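Local structure of peptidase M16 domain protein (Alicyclobacillus acidocaldarius subsp. acidocaldarius DSM 446, 4XEA) at residues H160-D165 against F313-V318; R146-E151 against R252-W257. The protein is a putative metallopeptidase of the M16 family that binds a metal ion and probably hydrolyses peptide bonds. All coordinates share one frame; numbering follows the deposited sequence.

The four segments alternate along the chain, in the order 146-151, 160-165, 252-257 and 313-318, so contacts 2 and 1 tie the same two regions together twice. Their centres lie about 10 Å apart. Helix 144-156 and the loop after it supply one side; strands 252-258 and 314-321, neighbours in a five-stranded mixed sheet, supply the other. Val318 N and Val255 O, 2.8 Å apart, probably share a backbone hydrogen bond between those strands, and Tyr315 OH and Tyr149 OH, at 2.5 Å, probably link the two contacts directly. Together they join the Insulinase family region, which carries the metal ligands, to the M16 inactive-domain region.

Contact 1 (H160-D165 against F313-V318); sequences HPVRID and FGYTLV
His160 ND1 accepts the backbone N-H of Val162 at 3.0 Å, a nearly straight bond (168°) lying in the imidazole plane, and this internal brace sets the ring against Phe313. The other ring nitrogen, NE2, is hydrogen-bonded to Thr312 OG1, so the imidazole is held at both nitrogens and its rotation is fixed. Phe313 CB sits over one imidazole face, 4.2 Å from the ring centroid, as expected of a CH-pi contact. The two rings meet obliquely, their planes at 64°, with His160 CE1 only 3.6 Å from Phe313 CD2. Phe313 places its CG between its backbone N and carbonyl carbon (chi1 70°), which turns a face of the phenyl ring to Val162. There Val162 CG2 lies 4.0 Å from the Phe313 centroid, in a second CH-pi contact. The same methyl approaches Tyr315 CE2 more loosely, at 4.5 Å. Replacing His160 with an alanine would probably deprive Val162 N and Thr312 OG1 of their ring partners and uncover the Phe313 CB flank. Phe92 adds its ring edge-to-face to Phe313 and also meets Val162, while Tyr315 reaches Met156 on helix 144-156; the 3-10 turn 161-163, following that helix in the Insulinase family region, thus packs at the start of strand 314-321 of the inactive-domain region, which lies between strands 304-309 and 252-258 in the five-stranded mixed sheet.

Contact 2 (R146-E151 against R252-W257); sequences RRAYME and RLLVGW
Leu254 has its CG anti to its own carbonyl carbon (chi1 -85°) and its CD1 anti to CA (chi2 -172°), an extended shape that carries one methyl across from the strand to the helix backbone at Ala148 and Tyr149. CD1 makes all the close side-chain approaches: it lies 3.6 Å from Ala148 O and 3.7 Å from Tyr149 CA. Its distance to Ala148 CB is longer, 4.4 Å. No hydrogen bond crosses between the segments; the contact is van der Waals packing of the Leu254 methyl against the helix main chain, the carbonyl oxygen of Ala148 included. The CB of Ala148 points toward the strand, and its small size is consistent with the close approach of the leucine methyl to the helix backbone; Ala148 also touches Val420 of strand 415-422. Tyr149 turns its CB away from strand 252-258; its ring instead meets Leu317, and its hydroxyl end is the probable hydrogen-bond partner of Tyr315 OH. Elsewhere on the helix, Arg147 NE donates to Glu151 OE2 at 2.9 Å, almost in the guanidinium plane and to the anti lone pair of that oxygen. This salt bridge spans one turn, and OE2 has a second cationic partner in Arg154. At the start of the strand, Arg252 reaches Asp145 in a salt bridge. The geometry is that of a helix lying against one face of a beta sheet, here joining helix 144-156 to a sheet of the second half of the chain, consistent with the two-domain architecture of M16 peptidases.

Contact 1 (H160-D165 against F313-V318)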
ATOM      1  N   HIS A 160      17.581  26.735  -1.066  1.00 37.80           N
ATOM      2  CA  HIS A 160      17.727  25.470  -0.368  1.00 37.12           C
ATOM      3  C   HIS A 160      17.754  24.281  -1.376  1.00 37.26           C
ATOM      4  O   HIS A 160      16.959  24.268  -2.319  1.00 36.99           O
ATOM      5  CB  HIS A 160      16.597  25.276   0.643  1.00 35.56           C
ATOM      6  CG  HIS A 160      16.869  24.201   1.653  1.00 36.25           C
ATOM      7  ND1 HIS A 160      16.911  22.862   1.325  1.00 36.02           N
ATOM      8  CD2 HIS A 160      17.182  24.278   2.974  1.00 36.02           C
ATOM      9  CE1 HIS A 160      17.207  22.157   2.403  1.00 36.91           C
ATOM     10  NE2 HIS A 160      17.378  22.988   3.417  1.00 36.68           N
ATOM     11  N   PRO A 161      18.684  23.312  -1.204  1.00 37.30           N
ATOM     12  CA  PRO A 161      18.748  22.174  -2.120  1.00 38.90           C
ATOM     13  C   PRO A 161      17.487  21.332  -2.283  1.00 38.37           C
ATOM     14  O   PRO A 161      17.371  20.629  -3.305  1.00 39.17           O
ATOM     15  CB  PRO A 161      19.849  21.293  -1.505  1.00 39.09           C
ATOM     16  CG  PRO A 161      20.747  22.253  -0.818  1.00 39.05           C
ATOM     17  CD  PRO A 161      19.810  23.278  -0.249  1.00 38.78           C
ATOM     18  N   VAL A 162      16.558  21.408  -1.329  1.00 37.58           N
ATOM     19  CA  VAL A 162      15.302  20.674  -1.398  1.00 37.96           C
ATOM     20  C   VAL A 162      14.532  21.028  -2.697  1.00 39.20           C
ATOM     21  O   VAL A 162      13.635  20.305  -3.125  1.00 40.51           O
ATOM     22  CB  VAL A 162      14.443  20.885  -0.138  1.00 37.43           C
ATOM     23  CG1 VAL A 162      13.852  22.323  -0.104  1.00 37.01           C
ATOM     24  CG2 VAL A 162      13.299  19.802  -0.045  1.00 40.50           C
ATOM     25  N   ARG A 163      14.895  22.126  -3.328  1.00 38.11           N
ATOM     26  CA  ARG A 163      14.230  22.542  -4.558  1.00 40.92           C
ATOM     27  C   ARG A 163      14.644  21.758  -5.798  1.00 42.46           C
ATOM     28  O   ARG A 163      14.012  21.890  -6.847  1.00 43.82           O
ATOM     29  CB  ARG A 163      14.411  24.035  -4.787  1.00 40.86           C
ATOM     30  CG  ARG A 163      15.757  24.498  -5.207  1.00 40.33           C
ATOM     31  CD  ARG A 163      15.848  26.027  -5.143  1.00 44.11           C
ATOM     32  NE  ARG A 163      14.793  26.677  -5.969  1.00 45.92           N
ATOM     33  CZ  ARG A 163      14.786  26.781  -7.307  1.00 51.17           C
ATOM     34  NH1 ARG A 163      15.770  26.293  -8.068  1.00 52.03           N
ATOM     35  NH2 ARG A 163      13.754  27.349  -7.900  1.00 51.44           N
ATOM     36  N   ILE A 164      15.717  20.975  -5.670  1.00 42.51           N
ATOM     37  CA  ILE A 164      16.178  20.043  -6.692  1.00 44.31           C
ATOM     38  C   ILE A 164      15.711  18.635  -6.348  1.00 44.66           C
ATOM     39  O   ILE A 164      15.797  18.200  -5.196  1.00 43.17           O
ATOM     40  CB  ILE A 164      17.705  20.061  -6.778  1.00 44.74           C
ATOM     41  CG1 ILE A 164      18.164  21.514  -6.964  1.00 46.92           C
ATOM     42  CG2 ILE A 164      18.212  19.221  -7.981  1.00 45.97           C
ATOM     43  CD1 ILE A 164      17.685  22.149  -8.259  1.00 50.46           C
ATOM     44  N   ASP A 165      15.243  17.895  -7.347  1.00 46.53           N
ATOM     45  CA  ASP A 165      14.740  16.554  -7.078  1.00 47.77           C
ATOM     46  C   ASP A 165      15.880  15.618  -6.607  1.00 46.81           C
ATOM     47  O   ASP A 165      17.050  15.857  -6.851  1.00 46.74           O
ATOM     48  CB  ASP A 165      13.996  15.963  -8.287  1.00 51.72           C
ATOM     49  CG  ASP A 165      12.990  14.846  -7.874  1.00 56.40           C
ATOM     50  OD1 ASP A 165      12.782  14.554  -6.634  1.00 58.62           O
ATOM     51  OD2 ASP A 165      12.433  14.259  -8.788  1.00 60.33           O
ATOM     52  N   PHE A 313      14.839  22.268   6.991  1.00 34.07           N
ATOM     53  CA  PHE A 313      13.653  22.809   6.287  1.00 33.17           C
ATOM     54  C   PHE A 313      12.415  22.091   6.742  1.00 32.05           C
ATOM     55  O   PHE A 313      12.493  21.028   7.363  1.00 33.05           O
ATOM     56  CB  PHE A 313      13.816  22.611   4.778  1.00 32.51           C
ATOM     57  CG  PHE A 313      13.728  21.179   4.348  1.00 34.51           C
ATOM     58  CD1 PHE A 313      12.496  20.642   3.942  1.00 35.67           C
ATOM     59  CD2 PHE A 313      14.821  20.344   4.394  1.00 35.01           C
ATOM     60  CE1 PHE A 313      12.375  19.335   3.586  1.00 37.89           C
ATOM     61  CE2 PHE A 313      14.707  19.014   4.020  1.00 37.30           C
ATOM     62  CZ  PHE A 313      13.484  18.500   3.628  1.00 36.81           C
ATOM     63  N   GLY A 314      11.266  22.653   6.432  1.00 31.79           N
ATOM     64  CA  GLY A 314      10.008  21.943   6.577  1.00 32.86           C
ATOM     65  C   GLY A 314       8.891  22.598   5.786  1.00 32.17           C
ATOM     66  O   GLY A 314       8.933  23.810   5.505  1.00 31.26           O
ATOM     67  N   TYR A 315       7.868  21.806   5.458  1.00 33.88           N
ATOM     68  CA  TYR A 315       6.677  22.357   4.770  1.00 34.41           C
ATOM     69  C   TYR A 315       5.430  21.506   4.943  1.00 35.51           C
ATOM     70  O   TYR A 315       5.524  20.301   5.229  1.00 33.26           O
ATOM     71  CB  TYR A 315       6.940  22.508   3.275  1.00 34.47           C
ATOM     72  CG  TYR A 315       7.403  21.264   2.570  1.00 35.27           C
ATOM     73  CD1 TYR A 315       6.487  20.300   2.101  1.00 34.75           C
ATOM     74  CD2 TYR A 315       8.760  21.004   2.384  1.00 37.81           C
ATOM     75  CE1 TYR A 315       6.923  19.125   1.495  1.00 38.22           C
ATOM     76  CE2 TYR A 315       9.179  19.856   1.747  1.00 38.29           C
ATOM     77  CZ  TYR A 315       8.267  18.921   1.322  1.00 39.36           C
ATOM     78  OH  TYR A 315       8.691  17.775   0.714  1.00 43.15           O
ATOM     79  N   THR A 316       4.275  22.163   4.766  1.00 35.42           N
ATOM     80  CA  THR A 316       2.968  21.502   4.654  1.00 36.50           C
ATOM     81  C   THR A 316       2.528  21.523   3.185  1.00 37.36           C
ATOM     82  O   THR A 316       2.782  22.535   2.470  1.00 35.77           O
ATOM     83  CB  THR A 316       1.931  22.277   5.516  1.00 37.23           C
ATOM     84  OG1 THR A 316       2.382  22.318   6.871  1.00 37.57           O
ATOM     85  CG2 THR A 316       0.551  21.682   5.415  1.00 36.29           C
ATOM     86  N   LEU A 317       1.915  20.412   2.730  1.00 37.97           N
ATOM     87  CA  LEU A 317       1.259  20.299   1.434  1.00 40.00           C
ATOM     88  C   LEU A 317      -0.153  19.751   1.551  1.00 41.57           C
ATOM     89  O   LEU A 317      -0.385  18.732   2.247  1.00 42.20           O
ATOM     90  CB  LEU A 317       1.984  19.281   0.575  1.00 42.44           C
ATOM     91  CG  LEU A 317       3.395  19.584   0.137  1.00 45.96           C
ATOM     92  CD1 LEU A 317       3.801  18.424  -0.839  1.00 50.08           C
ATOM     93  CD2 LEU A 317       3.461  20.971  -0.535  1.00 48.60           C
ATOM     94  N   VAL A 318      -1.088  20.371   0.842  1.00 40.35           N
ATOM     95  CA  VAL A 318      -2.466  19.916   0.812  1.00 42.44           C
ATOM     96  C   VAL A 318      -2.956  19.990  -0.617  1.00 41.82           C
ATOM     97  O   VAL A 318      -2.695  20.977  -1.317  1.00 40.79           O
ATOM     98  CB  VAL A 318      -3.382  20.826   1.675  1.00 43.31           C
ATOM     99  CG1 VAL A 318      -4.858  20.347   1.636  1.00 45.44           C
ATOM    100  CG2 VAL A 318      -2.873  20.892   3.119  1.00 44.16           C
TER

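Contact 2 (R146-E151 against R252-W257)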
ATOM      1  N   ARG A 146       4.713  14.066  -9.772  1.00 67.78           N
ATOM      2  CA  ARG A 146       6.045  14.498  -9.383  1.00 64.77           C
ATOM      3  C   ARG A 146       6.295  15.931  -9.879  1.00 61.12           C
ATOM      4  O   ARG A 146       6.867  16.755  -9.165  1.00 56.36           O
ATOM      5  CB  ARG A 146       7.123  13.534  -9.897  1.00 67.66           C
ATOM      6  CG  ARG A 146       8.461  13.676  -9.115  1.00 69.12           C
ATOM      7  CD  ARG A 146       8.450  12.826  -7.833  1.00 73.27           C
ATOM      8  NE  ARG A 146       9.445  13.283  -6.860  1.00 75.17           N
ATOM      9  CZ  ARG A 146       9.471  12.940  -5.561  1.00 77.24           C
ATOM     10  NH1 ARG A 146       8.551  12.120  -5.047  1.00 80.55           N
ATOM     11  NH2 ARG A 146      10.428  13.413  -4.766  1.00 76.04           N
ATOM     12  N   ARG A 147       5.815  16.224 -11.076  1.00 62.19           N
ATOM     13  CA  ARG A 147       5.944  17.567 -11.664  1.00 60.77           C
ATOM     14  C   ARG A 147       5.246  18.680 -10.836  1.00 55.95           C
ATOM     15  O   ARG A 147       5.863  19.681 -10.547  1.00 53.67           O
ATOM     16  CB  ARG A 147       5.434  17.554 -13.117  1.00 65.00           C
ATOM     17  CG  ARG A 147       5.765  18.809 -13.935  1.00 67.25           C
ATOM     18  CD  ARG A 147       7.192  19.300 -13.699  1.00 68.45           C
ATOM     19  NE  ARG A 147       7.507  20.429 -14.564  1.00 71.67           N
ATOM     20  CZ  ARG A 147       7.877  20.329 -15.836  1.00 79.03           C
ATOM     21  NH1 ARG A 147       8.005  19.134 -16.417  1.00 82.51           N
ATOM     22  NH2 ARG A 147       8.116  21.438 -16.538  1.00 81.52           N
ATOM     23  N   ALA A 148       3.993  18.478 -10.433  1.00 55.31           N
ATOM     24  CA  ALA A 148       3.252  19.454  -9.621  1.00 52.43           C
ATOM     25  C   ALA A 148       3.955  19.720  -8.292  1.00 49.20           C
ATOM     26  O   ALA A 148       4.075  20.859  -7.857  1.00 45.44           O
ATOM     27  CB  ALA A 148       1.850  18.952  -9.356  1.00 54.05           C
ATOM     28  N   TYR A 149       4.395  18.633  -7.666  1.00 48.62           N
ATOM     29  CA  TYR A 149       5.184  18.680  -6.433  1.00 47.21           C
ATOM     30  C   TYR A 149       6.459  19.490  -6.634  1.00 45.00           C
ATOM     31  O   TYR A 149       6.748  20.411  -5.859  1.00 41.42           O
ATOM     32  CB  TYR A 149       5.501  17.247  -6.010  1.00 48.59           C
ATOM     33  CG  TYR A 149       6.389  17.119  -4.823  1.00 49.27           C
ATOM     34  CD1 TYR A 149       7.696  16.666  -4.970  1.00 55.19           C
ATOM     35  CD2 TYR A 149       5.957  17.458  -3.574  1.00 52.68           C
ATOM     36  CE1 TYR A 149       8.539  16.528  -3.883  1.00 57.43           C
ATOM     37  CE2 TYR A 149       6.813  17.338  -2.454  1.00 53.62           C
ATOM     38  CZ  TYR A 149       8.087  16.877  -2.623  1.00 55.79           C
ATOM     39  OH  TYR A 149       8.940  16.735  -1.553  1.00 58.46           O
HETATM   40  N   MSE A 150       7.203  19.195  -7.697  1.00 46.39           N
HETATM   41  CA  MSE A 150       8.475  19.902  -7.896  1.00 46.11           C
HETATM   42  C   MSE A 150       8.242  21.382  -8.239  1.00 45.37           C
HETATM   43  O   MSE A 150       9.028  22.220  -7.822  1.00 43.96           O
HETATM   44  CB  MSE A 150       9.401  19.203  -8.920  1.00 49.07           C
HETATM   45  CG  MSE A 150      10.072  17.879  -8.373  1.00 52.34           C
HETATM   46 SE   MSE A 150      10.916  17.950  -6.609  0.72 56.57          SE
HETATM   47  CE  MSE A 150      11.932  19.614  -6.885  1.00 56.40           C
ATOM     48  N   GLU A 151       7.138  21.694  -8.916  1.00 47.48           N
ATOM     49  CA  GLU A 151       6.800  23.111  -9.222  1.00 48.28           C
ATOM     50  C   GLU A 151       6.541  23.895  -7.909  1.00 45.06           C
ATOM     51  O   GLU A 151       7.035  24.985  -7.733  1.00 43.55           O
ATOM     52  CB  GLU A 151       5.600  23.222 -10.172  1.00 50.08           C
ATOM     53  CG  GLU A 151       5.868  22.826 -11.620  1.00 56.13           C
ATOM     54  CD  GLU A 151       7.053  23.580 -12.257  1.00 59.00           C
ATOM     55  OE1 GLU A 151       7.355  24.733 -11.844  1.00 58.98           O
ATOM     56  OE2 GLU A 151       7.678  22.989 -13.171  1.00 58.81           O
ATOM     57  N   ARG A 252      -5.010  19.538 -11.087  1.00 57.69           N
ATOM     58  CA  ARG A 252      -4.506  19.201  -9.744  1.00 55.94           C
ATOM     59  C   ARG A 252      -4.098  20.483  -9.050  1.00 52.53           C
ATOM     60  O   ARG A 252      -3.538  21.370  -9.694  1.00 52.77           O
ATOM     61  CB  ARG A 252      -3.273  18.287  -9.782  1.00 55.34           C
ATOM     62  CG  ARG A 252      -3.544  16.856 -10.238  1.00 61.55           C
ATOM     63  CD  ARG A 252      -3.371  16.737 -11.731  1.00 66.83           C
ATOM     64  NE  ARG A 252      -3.689  15.395 -12.259  1.00 71.63           N
ATOM     65  CZ  ARG A 252      -2.907  14.328 -12.102  1.00 74.23           C
ATOM     66  NH1 ARG A 252      -1.764  14.411 -11.406  1.00 72.93           N
ATOM     67  NH2 ARG A 252      -3.276  13.166 -12.624  1.00 76.26           N
ATOM     68  N   LEU A 253      -4.382  20.571  -7.756  1.00 49.66           N
ATOM     69  CA  LEU A 253      -4.046  21.750  -6.953  1.00 46.66           C
ATOM     70  C   LEU A 253      -3.142  21.295  -5.831  1.00 45.05           C
ATOM     71  O   LEU A 253      -3.439  20.275  -5.220  1.00 41.91           O
ATOM     72  CB  LEU A 253      -5.302  22.329  -6.304  1.00 47.50           C
ATOM     73  CG  LEU A 253      -5.018  23.616  -5.480  1.00 48.23           C
ATOM     74  CD1 LEU A 253      -4.855  24.781  -6.448  1.00 49.99           C
ATOM     75  CD2 LEU A 253      -6.101  23.960  -4.457  1.00 50.40           C
ATOM     76  N   LEU A 254      -2.087  22.067  -5.540  1.00 43.62           N
ATOM     77  CA  LEU A 254      -1.272  21.879  -4.358  1.00 44.04           C
ATOM     78  C   LEU A 254      -1.138  23.239  -3.706  1.00 42.09           C
ATOM     79  O   LEU A 254      -0.788  24.209  -4.382  1.00 42.65           O
ATOM     80  CB  LEU A 254       0.124  21.381  -4.718  1.00 43.95           C
ATOM     81  CG  LEU A 254       0.445  19.915  -4.940  1.00 50.05           C
ATOM     82  CD1 LEU A 254       1.970  19.873  -5.061  1.00 52.25           C
ATOM     83  CD2 LEU A 254      -0.035  19.019  -3.805  1.00 51.28           C
ATOM     84  N   VAL A 255      -1.461  23.309  -2.412  1.00 40.74           N
ATOM     85  CA  VAL A 255      -1.211  24.463  -1.606  1.00 39.17           C
ATOM     86  C   VAL A 255      -0.185  24.059  -0.542  1.00 38.87           C
ATOM     87  O   VAL A 255      -0.328  22.989   0.113  1.00 39.39           O
ATOM     88  CB  VAL A 255      -2.477  24.972  -0.912  1.00 40.48           C
ATOM     89  CG1 VAL A 255      -2.159  26.303  -0.169  1.00 39.66           C
ATOM     90  CG2 VAL A 255      -3.632  25.172  -1.920  1.00 43.16           C
ATOM     91  N   GLY A 256       0.859  24.872  -0.400  1.00 36.49           N
ATOM     92  CA  GLY A 256       1.879  24.624   0.568  1.00 36.06           C
ATOM     93  C   GLY A 256       2.222  25.797   1.454  1.00 35.57           C
ATOM     94  O   GLY A 256       1.976  26.942   1.111  1.00 35.77           O
ATOM     95  N   TRP A 257       2.784  25.482   2.623  1.00 35.52           N
ATOM     96  CA  TRP A 257       3.272  26.483   3.574  1.00 34.29           C
ATOM     97  C   TRP A 257       4.688  26.135   3.972  1.00 33.88           C
ATOM     98  O   TRP A 257       5.003  24.994   4.263  1.00 33.07           O
ATOM     99  CB  TRP A 257       2.394  26.550   4.810  1.00 34.68           C
ATOM    100  CG  TRP A 257       1.017  27.087   4.525  1.00 38.06           C
ATOM    101  CD1 TRP A 257       0.593  28.367   4.652  1.00 38.97           C
ATOM    102  CD2 TRP A 257      -0.119  26.321   4.100  1.00 38.90           C
ATOM    103  NE1 TRP A 257      -0.762  28.455   4.360  1.00 40.67           N
ATOM    104  CE2 TRP A 257      -1.206  27.219   3.973  1.00 42.90           C
ATOM    105  CE3 TRP A 257      -0.317  24.964   3.811  1.00 38.03           C
ATOM    106  CZ2 TRP A 257      -2.484  26.798   3.553  1.00 43.08           C
ATOM    107  CZ3 TRP A 257      -1.559  24.543   3.376  1.00 40.38           C
ATOM    108  CH2 TRP A 257      -2.639  25.458   3.255  1.00 42.22           C
TER